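Local coordinates for Crh-like protein 5 (Neosartorya fumigata, PDB 6IBU) that cleaves chitin and transfers it to 1,6-beta-glucan or to other chitin, cross-linking polysaccharides of the fungal cell wall and septa, at residues 24-27 with 31-34; 128-133 with 153-158; 161-166 with 173-178; 179-184 with 219-224; 203-206 with 211-214. All blocks are in the same frame, centred on the assembly; numbering follows the deposited sequence.

Contact 1 (24-27 with 31-34); sequences ADFT and ALDQ
Ala31 plants its methyl group between the backbone and the aromatic ring of the segment opposite. Its CB lies 3.2 Å from Asp25 O and 3.4 Å from Phe26 CD1, meeting the ring obliquely. The Leu32 side chain crosses that of Phe26 at about a right angle and brings CD2, also obliquely, to the other side of the ring plane from Ala31 CB; its exact closeness to the ring is doubtful. In both residues CG stands anti to the carbonyl carbon (chi1 -75° in Phe26, -64° in Leu32), and this turn brings the ring and the leucine branch together although neither CB is aimed squarely at the other segment. Ala24 approaches the ring from the Ala31 side, its CB offset toward the rim, and completes the cluster with a looser methyl pair, Ala24 CB to Ala31 CB at 4.3 Å. The packing is apolar across the two segments. Beyond them, Val216 and Val219 of strand 212-223 also touch the Phe26 ring, while Ala24 and Phe26 make backbone hydrogen bonds to Val219 and Lys217. Phe26 packs inside the turn where the chain leaves strand 21-25 of one sheet for strand 35-39 of the other, an edge crossing between the two sheets of the GH16 beta-sandwich.

Contact 2 (128-133 with 153-158); sequences TYVPVA and WSIDGA
Ile155 spans the gap between the two sheets of the GH16 beta-sandwich to meet Val130 and Val132, on and just past the outermost strand 128-131 of the seven-stranded sheet. The contact across the segments is apolar. Each valine side chain lies obliquely to the isoleucine, and the two send their CG2 methyls to the same atom, Ile155 CD1. With CG1 anti to the carbonyl carbon (chi1 -56°) and the chain extended beyond it, Ile155 carries this terminal methyl across, while its CG2 branch faces Val132 CG1 at 4.2 Å. Trp101 of strand 98-105 and Val111 of strand 110-116 extend the same buried layer.

Within 153-158 the backbone forms a type I' turn from Ile155 to Ala158 that closes the hairpin between strands 150-155 and 158-164, with Ile155 N to Ala158 O and Ala158 N to Ile155 O both at 3.0 Å. Side-chain polar bonds lie to one side. Asp156 OD2 takes His140 ND1, and His140 NE2 reaches Ala133 O, so one imidazole links Ala133, at the end of one segment, with Asp156 in the turn of the other. Both valines converge on Ile155 CD1: Val130 CG2 is 3.7 Å away, but Val132 CG2 is modelled at 3.2 Å, a doubtful closeness for two methyls.

Contact 3 (161-166 with 173-178); sequences RTLTYN and RFPQTP
Phe174 slides its ring beneath Tyr165, so that Tyr165 CB stands over one face, 4.2 Å from the ring centroid and 13° off the normal, a CH-pi contact. The two side chains cross at about a right angle; their rings meet obliquely, with planes at 51°, and the nearest ring atoms are Tyr165 CD2 and Phe174 CD2 at 3.5 Å. Both residues hold CG anti to the backbone N (chi1 -179° in Tyr165), which stretches each ring away from its own chain and across the other. The backbone of Tyr165 presses in as well, its CA 3.4 Å from Phe174 CD1. At the rim, in the ring plane, Leu163 O faces Phe174 CE1 at 3.6 Å. Leu163 and Pro175 reach toward each other, Leu163 CD2 to Pro175 CD at 4.1 Å.

Gln176 lies obliquely past the tyrosine, its NE2 3.8 Å from Tyr165 CE2. That amide is anchored at both ends: NE2 gives a hydrogen bond of 3.1 Å to Phe174 O, and OE1 receives Trp239 N. Pro175 O takes Trp146 NE1, and the Pro175 side chain is about 6 Å from that of Glu98, the probable nucleophile.

The contact folds the loop that leaves strand 158-164 of one sheet back on that strand before the chain enters strand 179-187 of the other. Its chemistry is mixed: the pi face receives a C-H group and the ring edge, whose hydrogens are slightly positive, probably gains weakly from the carbonyl oxygen, while the buried amide has a hydrogen-bond partner at each end and can pack beside the aromatic ring.

Contact 4 (179-184 with 219-224); sequences MRLRLG and VRIENA
Glu222 OE2 is gripped by two nitrogens of Arg220, NE and NH2, each 3.1 Å away, on the face of strand 219-223 turned from the Leu181-Val219-Ile221 packing. Glu222 OE2 lies at the NE/NH2 edge, close to the guanidinium plane, and the two donors reach the anti side of the oxygen from opposite faces of the carboxylate, a grip that should hold both side chains along the strand.

The alternate residues point inward. Leu181 CG is anti to the backbone N (chi1 176°), which extends the side chain toward Val219: their methyls meet tip to tip, Leu181 CD2 to Val219 CG1 at 3.6 Å. The same CD2 touches Ile221 CD1 at 3.7 Å as these two side chains slide past one another in opposite directions. Leu183 passes Val219 likewise, with CD1 3.9 Å from Val219 CG2. Trp35 of strand 35-39 touches Leu181, Leu183 and Val219 and belongs to the same buried layer.

The strand axes run antiparallel at 172° and 10.1 Å apart, a spacing of stacked sheets. Arg182, which binds chitin, leaves strand 179-184 on the far side, salt-bridged to Asp63 and Glu92. An apolar core behind a substrate-binding sheet is the arrangement of the GH16 beta-sandwich, or beta-jelly roll.

Contact 5 (203-206 with 211-214); sequences GLTD and PYTM
The Tyr212 ring meets Asp206 at its edge, with Asp206 O in the ring plane beside the hydroxyl, while Thr205 CG2 comes in obliquely, 4.3 Å from Tyr212 CE2. Val85 of strand 85-93 touches both Thr205 and Tyr212 and belongs to the same buried patch.

Polar contact is concentrated at the phenol oxygen. Tyr212 OH donates to Asp206 O at 2.7 Å, with a C=O...donor angle of 148°; the donor is tilted 28° from the carbonyl plane. A water gives the same hydroxyl a second partner: it donates to Tyr212 OH at 3.0 Å and accepts from Asp206 N at 2.8 Å. The bonds therefore run in one sense, from the Asp206 amide through the water and the hydroxyl to the Asp206 carbonyl, so that one tyrosine oxygen serves the carbonyl directly and the amide through the water. Tyr212 has CG anti to the carbonyl carbon (chi1 -51°), and its ring spans the gap left by CA atoms that come no nearer than 9.3 Å, for Asp206 and Pro211.

Thr205 is fixed independently: its OG1 bonds to Thr83 O, and its backbone pairs with Gly189. Tyr212 pairs through its backbone with Val53, and the peptide bond preceding Pro211 is cis. The side chain of Thr205 is about 8 Å from that of Trp186 and about 9 Å from that of Thr197, both chitin-binding residues. A tyrosine at the start of strand 212-223 thus binds back to the loop that follows helix 195-201, at one end of the GH16 beta-sandwich, near its chitin-binding cleft.

Contacts 1, 2 and 3 follow in series along the chain, and contact 5 falls within the chain span bracketed by contact 4. Contact 4 is the most central, about 8 Å from the chain centre, and uses strands 179-187 and 212-223. The latter also carries contact 5, whose Met214 touches Gly184, and pairs with strand 21-25 of contact 1, whose centre is about 12 Å from that of contact 4. Contacts 2 and 3 share the hairpin of strands 150-155 and 158-164. Contacts 3 and 5 lie farthest apart, their centres about 31 Å from each other. Contacts 2 and 4 join the two sheets, while 1, 3 and 5 pack connecting loops, in the GH16 domain bearing the chitin-binding residues.

Contact 1 (24-27 with 31-34)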
# COMPACT_ATOMS: atom_id res chain seq x y z
N ALA A 24 -0.05 12.25 -9.78
CA ALA A 24 -0.97 11.70 -10.80
C ALA A 24 -2.37 12.13 -10.38
O ALA A 24 -2.75 11.82 -9.26
CB ALA A 24 -0.82 10.20 -10.87
N ASP A 25 -3.04 12.91 -11.21
CA ASP A 25 -4.51 13.10 -11.17
C ASP A 25 -5.09 11.95 -12.00
O ASP A 25 -4.80 11.86 -13.18
CB ASP A 25 -4.85 14.51 -11.67
CG ASP A 25 -6.30 14.93 -11.43
OD1 ASP A 25 -7.08 14.10 -10.92
OD2 ASP A 25 -6.64 16.10 -11.76
N PHE A 26 -5.80 11.01 -11.40
CA PHE A 26 -6.37 9.86 -12.15
C PHE A 26 -7.65 10.25 -12.90
O PHE A 26 -8.29 9.35 -13.38
CB PHE A 26 -6.59 8.66 -11.25
CG PHE A 26 -5.31 7.93 -10.90
CD1 PHE A 26 -4.50 7.42 -11.90
CD2 PHE A 26 -4.91 7.78 -9.59
CE1 PHE A 26 -3.32 6.77 -11.58
CE2 PHE A 26 -3.74 7.10 -9.28
CZ PHE A 26 -2.94 6.60 -10.28
N THR A 27 -7.98 11.52 -13.08
CA THR A 27 -9.04 11.92 -14.05
C THR A 27 -8.67 11.49 -15.48
O THR A 27 -9.56 11.10 -16.25
CB THR A 27 -9.28 13.42 -14.02
OG1 THR A 27 -10.11 13.71 -15.14
CG2 THR A 27 -8.01 14.24 -14.12
N ALA A 31 -2.58 9.19 -16.76
CA ALA A 31 -2.07 9.02 -15.38
C ALA A 31 -1.48 7.62 -15.12
O ALA A 31 -0.70 7.53 -14.16
CB ALA A 31 -3.17 9.33 -14.40
N LEU A 32 -1.76 6.59 -15.92
CA LEU A 32 -1.18 5.24 -15.64
C LEU A 32 0.18 5.03 -16.29
O LEU A 32 0.64 3.88 -16.28
CB LEU A 32 -2.18 4.17 -16.08
CG LEU A 32 -3.48 4.19 -15.30
CD1 LEU A 32 -4.22 2.87 -15.45
CD2 LEU A 32 -3.23 4.53 -13.83
N ASP A 33 0.84 6.09 -16.76
CA ASP A 33 2.14 6.06 -17.46
C ASP A 33 3.21 5.31 -16.66
O ASP A 33 3.84 4.43 -17.24
CB ASP A 33 2.61 7.47 -17.77
CG ASP A 33 1.98 8.00 -19.05
OD1 ASP A 33 1.31 7.18 -19.76
OD2 ASP A 33 2.16 9.20 -19.34
N GLN A 34 3.43 5.66 -15.40
CA GLN A 34 4.57 5.11 -14.61
C GLN A 34 4.05 4.00 -13.70
O GLN A 34 4.66 3.79 -12.64
CB GLN A 34 5.28 6.27 -13.92
CG GLN A 34 5.81 7.27 -14.94
CD GLN A 34 6.63 8.39 -14.35
OE1 GLN A 34 6.29 9.57 -14.49
NE2 GLN A 34 7.74 8.03 -13.71

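Contact 2 (128-133 with 153-158)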
# COMPACT_ATOMS: atom_id res chain seq x y z
N THR A 128 -3.17 -1.75 13.72
CA THR A 128 -3.95 -0.80 14.54
C THR A 128 -5.15 -0.33 13.72
O THR A 128 -4.95 0.11 12.60
CB THR A 128 -3.07 0.40 14.92
OG1 THR A 128 -2.08 -0.03 15.84
CG2 THR A 128 -3.86 1.55 15.51
N TYR A 129 -6.35 -0.38 14.28
CA TYR A 129 -7.55 0.23 13.65
C TYR A 129 -7.64 1.68 14.07
O TYR A 129 -7.38 1.98 15.23
CB TYR A 129 -8.81 -0.55 14.01
CG TYR A 129 -8.84 -1.92 13.39
CD1 TYR A 129 -8.24 -2.98 14.02
CD2 TYR A 129 -9.43 -2.14 12.15
CE1 TYR A 129 -8.26 -4.25 13.48
CE2 TYR A 129 -9.46 -3.40 11.59
CZ TYR A 129 -8.88 -4.46 12.26
OH TYR A 129 -8.90 -5.71 11.73
N VAL A 130 -8.03 2.57 13.16
CA VAL A 130 -8.24 4.01 13.48
C VAL A 130 -9.62 4.39 12.98
O VAL A 130 -10.01 3.95 11.91
CB VAL A 130 -7.12 4.88 12.89
CG1 VAL A 130 -5.77 4.34 13.27
CG2 VAL A 130 -7.19 5.02 11.38
N PRO A 131 -10.38 5.23 13.70
CA PRO A 131 -11.71 5.64 13.25
C PRO A 131 -11.61 6.53 12.01
O PRO A 131 -10.77 7.35 11.96
CB PRO A 131 -12.29 6.44 14.44
CG PRO A 131 -11.32 6.21 15.60
CD PRO A 131 -9.99 5.89 14.95
N VAL A 132 -12.47 6.30 11.03
CA VAL A 132 -12.60 7.11 9.78
C VAL A 132 -14.08 7.16 9.40
O VAL A 132 -14.78 6.14 9.53
CB VAL A 132 -11.75 6.51 8.65
CG1 VAL A 132 -11.68 7.44 7.44
CG2 VAL A 132 -10.36 6.18 9.11
N ALA A 133 -14.57 8.30 8.95
CA ALA A 133 -16.00 8.48 8.64
C ALA A 133 -16.27 7.83 7.29
O ALA A 133 -15.64 8.24 6.32
CB ALA A 133 -16.37 9.94 8.66
N TRP A 153 1.21 7.64 9.92
CA TRP A 153 -0.04 7.51 9.13
C TRP A 153 -0.88 8.74 9.42
O TRP A 153 -1.04 9.06 10.59
CB TRP A 153 -0.83 6.26 9.52
CG TRP A 153 -0.28 4.93 9.09
CD1 TRP A 153 -0.74 4.14 8.08
CD2 TRP A 153 0.77 4.19 9.73
NE1 TRP A 153 -0.03 2.97 8.04
CE2 TRP A 153 0.90 2.97 9.03
CE3 TRP A 153 1.64 4.44 10.79
CZ2 TRP A 153 1.84 2.01 9.38
CZ3 TRP A 153 2.55 3.48 11.15
CH2 TRP A 153 2.66 2.28 10.45
N SER A 154 -1.44 9.37 8.41
CA SER A 154 -2.37 10.52 8.54
C SER A 154 -3.60 10.32 7.67
O SER A 154 -3.47 9.76 6.57
CB SER A 154 -1.69 11.79 8.17
OG SER A 154 -0.87 12.19 9.25
N ILE A 155 -4.74 10.79 8.16
CA ILE A 155 -6.01 10.81 7.38
C ILE A 155 -6.52 12.25 7.38
O ILE A 155 -6.74 12.79 8.48
CB ILE A 155 -7.05 9.84 7.97
CG1 ILE A 155 -6.47 8.42 8.06
CG2 ILE A 155 -8.33 9.93 7.16
CD1 ILE A 155 -7.44 7.39 8.58
N ASP A 156 -6.65 12.84 6.19
CA ASP A 156 -7.17 14.23 6.04
C ASP A 156 -6.34 15.17 6.91
O ASP A 156 -6.91 16.06 7.53
CB ASP A 156 -8.66 14.25 6.39
CG ASP A 156 -9.48 13.29 5.55
OD1 ASP A 156 -9.02 12.92 4.44
OD2 ASP A 156 -10.59 12.91 6.02
N GLY A 157 -5.03 14.95 6.94
CA GLY A 157 -4.06 15.81 7.63
C GLY A 157 -4.11 15.69 9.14
O GLY A 157 -3.66 16.65 9.80
N ALA A 158 -4.66 14.61 9.70
CA ALA A 158 -4.63 14.37 11.16
C ALA A 158 -3.77 13.13 11.42
O ALA A 158 -4.06 12.09 10.82
CB ALA A 158 -6.03 14.21 11.71

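Contact 3 (161-166 with 173-178)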
# COMPACT_ATOMS: atom_id res chain seq x y z
N ARG A 161 -1.47 7.46 13.52
CA ARG A 161 -0.52 6.49 14.10
C ARG A 161 0.91 6.91 13.81
O ARG A 161 1.18 7.28 12.68
CB ARG A 161 -0.73 5.11 13.50
CG ARG A 161 0.18 4.05 14.09
CD ARG A 161 -0.19 2.69 13.55
NE ARG A 161 0.71 1.70 14.08
CZ ARG A 161 0.73 0.43 13.71
NH1 ARG A 161 -0.15 -0.00 12.80
NH2 ARG A 161 1.61 -0.39 14.25
N THR A 162 1.80 6.71 14.78
CA THR A 162 3.26 6.86 14.60
C THR A 162 3.97 5.58 15.03
O THR A 162 3.78 5.14 16.17
CB THR A 162 3.80 8.04 15.41
OG1 THR A 162 3.19 9.25 14.95
CG2 THR A 162 5.30 8.15 15.28
N LEU A 163 4.77 5.02 14.14
CA LEU A 163 5.71 3.92 14.45
C LEU A 163 7.12 4.52 14.50
O LEU A 163 7.60 4.97 13.47
CB LEU A 163 5.59 2.84 13.37
CG LEU A 163 6.70 1.80 13.40
CD1 LEU A 163 6.53 0.94 14.64
CD2 LEU A 163 6.72 0.99 12.12
N THR A 164 7.73 4.58 15.67
CA THR A 164 9.13 5.07 15.83
C THR A 164 10.05 3.89 15.53
O THR A 164 9.64 2.72 15.68
CB THR A 164 9.38 5.70 17.20
OG1 THR A 164 9.41 4.64 18.16
CG2 THR A 164 8.31 6.71 17.56
N TYR A 165 11.24 4.19 15.06
CA TYR A 165 12.27 3.20 14.67
C TYR A 165 12.49 2.23 15.83
O TYR A 165 12.52 1.02 15.56
CB TYR A 165 13.51 3.97 14.23
CG TYR A 165 14.65 3.11 13.77
CD1 TYR A 165 15.56 2.60 14.67
CD2 TYR A 165 14.84 2.85 12.42
CE1 TYR A 165 16.62 1.81 14.26
CE2 TYR A 165 15.91 2.07 11.99
CZ TYR A 165 16.78 1.52 12.92
OH TYR A 165 17.82 0.76 12.51
N ASN A 166 12.59 2.72 17.07
CA ASN A 166 12.80 1.88 18.28
C ASN A 166 11.58 0.97 18.52
O ASN A 166 11.81 -0.16 19.00
CB ASN A 166 13.08 2.70 19.54
CG ASN A 166 12.84 1.89 20.81
OD1 ASN A 166 11.76 1.97 21.40
ND2 ASN A 166 13.80 1.06 21.20
N ARG A 173 12.95 -4.27 12.60
CA ARG A 173 11.75 -4.52 11.75
C ARG A 173 11.15 -3.18 11.28
O ARG A 173 9.99 -3.17 10.86
CB ARG A 173 10.77 -5.42 12.51
CG ARG A 173 11.28 -6.83 12.75
CD ARG A 173 11.34 -7.60 11.47
NE ARG A 173 11.82 -8.97 11.61
CZ ARG A 173 13.10 -9.35 11.53
NH1 ARG A 173 14.05 -8.45 11.35
NH2 ARG A 173 13.42 -10.63 11.63
N PHE A 174 11.91 -2.09 11.28
CA PHE A 174 11.47 -0.78 10.75
C PHE A 174 11.54 -0.80 9.23
O PHE A 174 12.57 -1.16 8.68
CB PHE A 174 12.33 0.34 11.32
CG PHE A 174 11.76 1.71 11.07
CD1 PHE A 174 10.70 2.17 11.81
CD2 PHE A 174 12.28 2.51 10.07
CE1 PHE A 174 10.17 3.43 11.56
CE2 PHE A 174 11.77 3.78 9.84
CZ PHE A 174 10.71 4.23 10.58
N PRO A 175 10.45 -0.45 8.49
CA PRO A 175 10.51 -0.38 7.03
C PRO A 175 11.56 0.64 6.60
O PRO A 175 11.46 1.75 7.02
CB PRO A 175 9.11 0.06 6.63
CG PRO A 175 8.25 -0.39 7.78
CD PRO A 175 9.11 -0.19 9.01
N GLN A 176 12.60 0.24 5.87
CA GLN A 176 13.75 1.15 5.62
C GLN A 176 14.47 0.77 4.34
O GLN A 176 15.64 1.09 4.23
CB GLN A 176 14.73 1.11 6.79
CG GLN A 176 15.32 -0.27 7.06
CD GLN A 176 16.12 -0.26 8.34
OE1 GLN A 176 17.27 0.20 8.37
NE2 GLN A 176 15.53 -0.75 9.41
N THR A 177 13.79 0.12 3.41
CA THR A 177 14.35 -0.19 2.09
C THR A 177 13.45 0.45 1.05
O THR A 177 12.33 0.81 1.37
CB THR A 177 14.49 -1.70 1.92
OG1 THR A 177 13.23 -2.31 2.18
CG2 THR A 177 15.54 -2.28 2.84
N PRO A 178 13.92 0.63 -0.20
CA PRO A 178 13.16 1.38 -1.19
C PRO A 178 11.86 0.62 -1.44
O PRO A 178 11.88 -0.59 -1.57
CB PRO A 178 14.04 1.37 -2.45
CG PRO A 178 15.41 0.89 -1.96
CD PRO A 178 15.16 0.04 -0.74

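Contact 4 (179-184 with 219-224)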
# COMPACT_ATOMS: atom_id res chain seq x y z
N MET A 179 10.76 1.35 -1.52
CA MET A 179 9.43 0.74 -1.60
C MET A 179 8.69 1.28 -2.81
O MET A 179 8.92 2.40 -3.20
CB MET A 179 8.62 1.03 -0.34
CG MET A 179 9.10 0.19 0.82
SD MET A 179 8.00 0.20 2.23
CE MET A 179 8.11 1.90 2.75
N ARG A 180 7.81 0.45 -3.36
CA ARG A 180 6.90 0.90 -4.43
C ARG A 180 5.50 1.00 -3.84
O ARG A 180 5.26 0.50 -2.74
CB ARG A 180 7.07 0.00 -5.64
CG ARG A 180 6.52 -1.40 -5.50
CD ARG A 180 6.00 -1.82 -6.84
NE ARG A 180 6.90 -2.79 -7.44
CZ ARG A 180 7.25 -2.85 -8.72
NH1 ARG A 180 6.78 -2.00 -9.62
NH2 ARG A 180 8.08 -3.80 -9.10
N LEU A 181 4.63 1.73 -4.52
CA LEU A 181 3.24 1.91 -4.07
C LEU A 181 2.36 0.93 -4.86
O LEU A 181 2.45 0.91 -6.08
CB LEU A 181 2.88 3.38 -4.30
CG LEU A 181 1.45 3.79 -3.99
CD1 LEU A 181 1.08 3.55 -2.53
CD2 LEU A 181 1.27 5.26 -4.37
N ARG A 182 1.58 0.12 -4.16
CA ARG A 182 0.61 -0.83 -4.77
C ARG A 182 -0.79 -0.35 -4.37
O ARG A 182 -1.02 -0.05 -3.19
CB ARG A 182 0.88 -2.26 -4.32
CG ARG A 182 2.37 -2.56 -4.16
CD ARG A 182 2.82 -4.02 -4.21
NE ARG A 182 2.06 -4.79 -5.18
CZ ARG A 182 1.84 -6.10 -5.12
NH1 ARG A 182 2.34 -6.81 -4.13
NH2 ARG A 182 1.11 -6.68 -6.06
N LEU A 183 -1.70 -0.21 -5.32
CA LEU A 183 -3.11 0.10 -5.00
C LEU A 183 -3.95 -1.06 -5.51
O LEU A 183 -3.71 -1.51 -6.64
CB LEU A 183 -3.52 1.40 -5.69
CG LEU A 183 -2.74 2.62 -5.24
CD1 LEU A 183 -3.01 3.78 -6.18
CD2 LEU A 183 -3.11 2.97 -3.81
N GLY A 184 -4.94 -1.48 -4.73
CA GLY A 184 -5.81 -2.56 -5.20
C GLY A 184 -6.96 -2.86 -4.28
O GLY A 184 -6.92 -2.49 -3.10
N VAL A 219 -2.68 10.44 -6.58
CA VAL A 219 -1.48 9.95 -5.86
C VAL A 219 -0.42 11.05 -5.85
O VAL A 219 -0.13 11.60 -6.90
CB VAL A 219 -0.97 8.65 -6.49
CG1 VAL A 219 0.43 8.31 -6.03
CG2 VAL A 219 -1.93 7.52 -6.19
N ARG A 220 0.14 11.32 -4.68
CA ARG A 220 1.35 12.17 -4.53
C ARG A 220 2.44 11.35 -3.85
O ARG A 220 2.21 10.86 -2.74
CB ARG A 220 1.01 13.42 -3.72
CG ARG A 220 2.19 14.36 -3.55
CD ARG A 220 1.88 15.47 -2.58
NE ARG A 220 3.04 16.35 -2.44
CZ ARG A 220 3.39 17.30 -3.31
NH1 ARG A 220 2.67 17.52 -4.39
NH2 ARG A 220 4.46 18.04 -3.07
N ILE A 221 3.58 11.18 -4.51
CA ILE A 221 4.79 10.60 -3.85
C ILE A 221 5.88 11.66 -3.79
O ILE A 221 6.18 12.31 -4.82
CB ILE A 221 5.25 9.32 -4.57
CG1 ILE A 221 4.22 8.20 -4.38
CG2 ILE A 221 6.64 8.92 -4.07
CD1 ILE A 221 4.50 6.97 -5.20
N GLU A 222 6.47 11.82 -2.61
CA GLU A 222 7.69 12.64 -2.40
C GLU A 222 8.83 11.69 -2.10
O GLU A 222 8.67 10.85 -1.23
CB GLU A 222 7.49 13.60 -1.24
CG GLU A 222 6.40 14.60 -1.50
CD GLU A 222 6.25 15.62 -0.39
OE1 GLU A 222 6.94 15.46 0.66
OE2 GLU A 222 5.46 16.58 -0.57
N ASN A 223 9.88 11.74 -2.91
CA ASN A 223 11.05 10.85 -2.75
C ASN A 223 12.11 11.67 -2.02
O ASN A 223 12.61 12.65 -2.61
CB ASN A 223 11.52 10.30 -4.09
CG ASN A 223 12.60 9.26 -3.93
OD1 ASN A 223 13.05 8.99 -2.81
ND2 ASN A 223 13.00 8.65 -5.04
N ALA A 224 12.43 11.29 -0.79
CA ALA A 224 13.46 11.94 0.06
C ALA A 224 14.83 11.79 -0.60
O ALA A 224 15.68 12.68 -0.41
CB ALA A 224 13.44 11.34 1.46

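Contact 5 (203-206 with 211-214)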
# COMPACT_ATOMS: atom_id res chain seq x y z
N GLY A 203 -16.08 -11.10 6.85
CA GLY A 203 -17.03 -12.15 6.46
C GLY A 203 -16.84 -12.56 5.02
O GLY A 203 -16.01 -11.97 4.34
N LEU A 204 -17.63 -13.54 4.59
CA LEU A 204 -17.70 -14.10 3.22
C LEU A 204 -18.08 -12.99 2.23
O LEU A 204 -19.01 -12.20 2.53
CB LEU A 204 -18.78 -15.19 3.24
CG LEU A 204 -18.60 -16.36 2.29
CD1 LEU A 204 -17.17 -16.87 2.32
CD2 LEU A 204 -19.59 -17.45 2.66
N THR A 205 -17.44 -12.97 1.07
CA THR A 205 -17.80 -12.01 0.01
C THR A 205 -18.89 -12.65 -0.85
O THR A 205 -18.73 -13.81 -1.18
CB THR A 205 -16.60 -11.59 -0.83
OG1 THR A 205 -15.75 -10.88 0.05
CG2 THR A 205 -16.98 -10.74 -2.02
N ASP A 206 -19.94 -11.89 -1.13
CA ASP A 206 -21.06 -12.28 -2.03
C ASP A 206 -20.88 -11.52 -3.34
O ASP A 206 -21.37 -10.38 -3.42
CB ASP A 206 -22.41 -11.99 -1.37
CG ASP A 206 -23.60 -12.44 -2.21
OD1 ASP A 206 -23.50 -13.55 -2.79
OD2 ASP A 206 -24.61 -11.69 -2.26
N PRO A 211 -21.27 -5.16 -8.20
CA PRO A 211 -19.83 -5.21 -8.00
C PRO A 211 -19.40 -4.19 -6.94
O PRO A 211 -20.14 -3.30 -6.59
CB PRO A 211 -19.29 -4.88 -9.40
CG PRO A 211 -20.31 -3.88 -9.91
CD PRO A 211 -21.65 -4.36 -9.38
N TYR A 212 -18.20 -4.37 -6.43
CA TYR A 212 -17.66 -3.50 -5.37
C TYR A 212 -16.48 -2.77 -5.93
O TYR A 212 -15.55 -3.43 -6.42
CB TYR A 212 -17.28 -4.33 -4.17
CG TYR A 212 -18.40 -5.25 -3.74
CD1 TYR A 212 -19.54 -4.74 -3.15
CD2 TYR A 212 -18.29 -6.62 -3.92
CE1 TYR A 212 -20.54 -5.58 -2.72
CE2 TYR A 212 -19.29 -7.47 -3.51
CZ TYR A 212 -20.42 -6.95 -2.91
OH TYR A 212 -21.41 -7.79 -2.52
N THR A 213 -16.52 -1.44 -5.87
CA THR A 213 -15.46 -0.63 -6.51
C THR A 213 -14.81 0.31 -5.51
O THR A 213 -15.51 1.12 -4.88
CB THR A 213 -15.98 0.10 -7.75
OG1 THR A 213 -16.53 -0.88 -8.63
CG2 THR A 213 -14.86 0.84 -8.44
N MET A 214 -13.49 0.23 -5.42
CA MET A 214 -12.63 1.22 -4.73
C MET A 214 -12.21 2.26 -5.79
O MET A 214 -11.98 1.88 -6.94
CB MET A 214 -11.42 0.49 -4.12
CG MET A 214 -10.12 1.29 -4.06
SD MET A 214 -8.73 0.20 -3.57
CE MET A 214 -7.36 1.32 -3.81
O HOH W 1 -19.99 -9.20 -0.23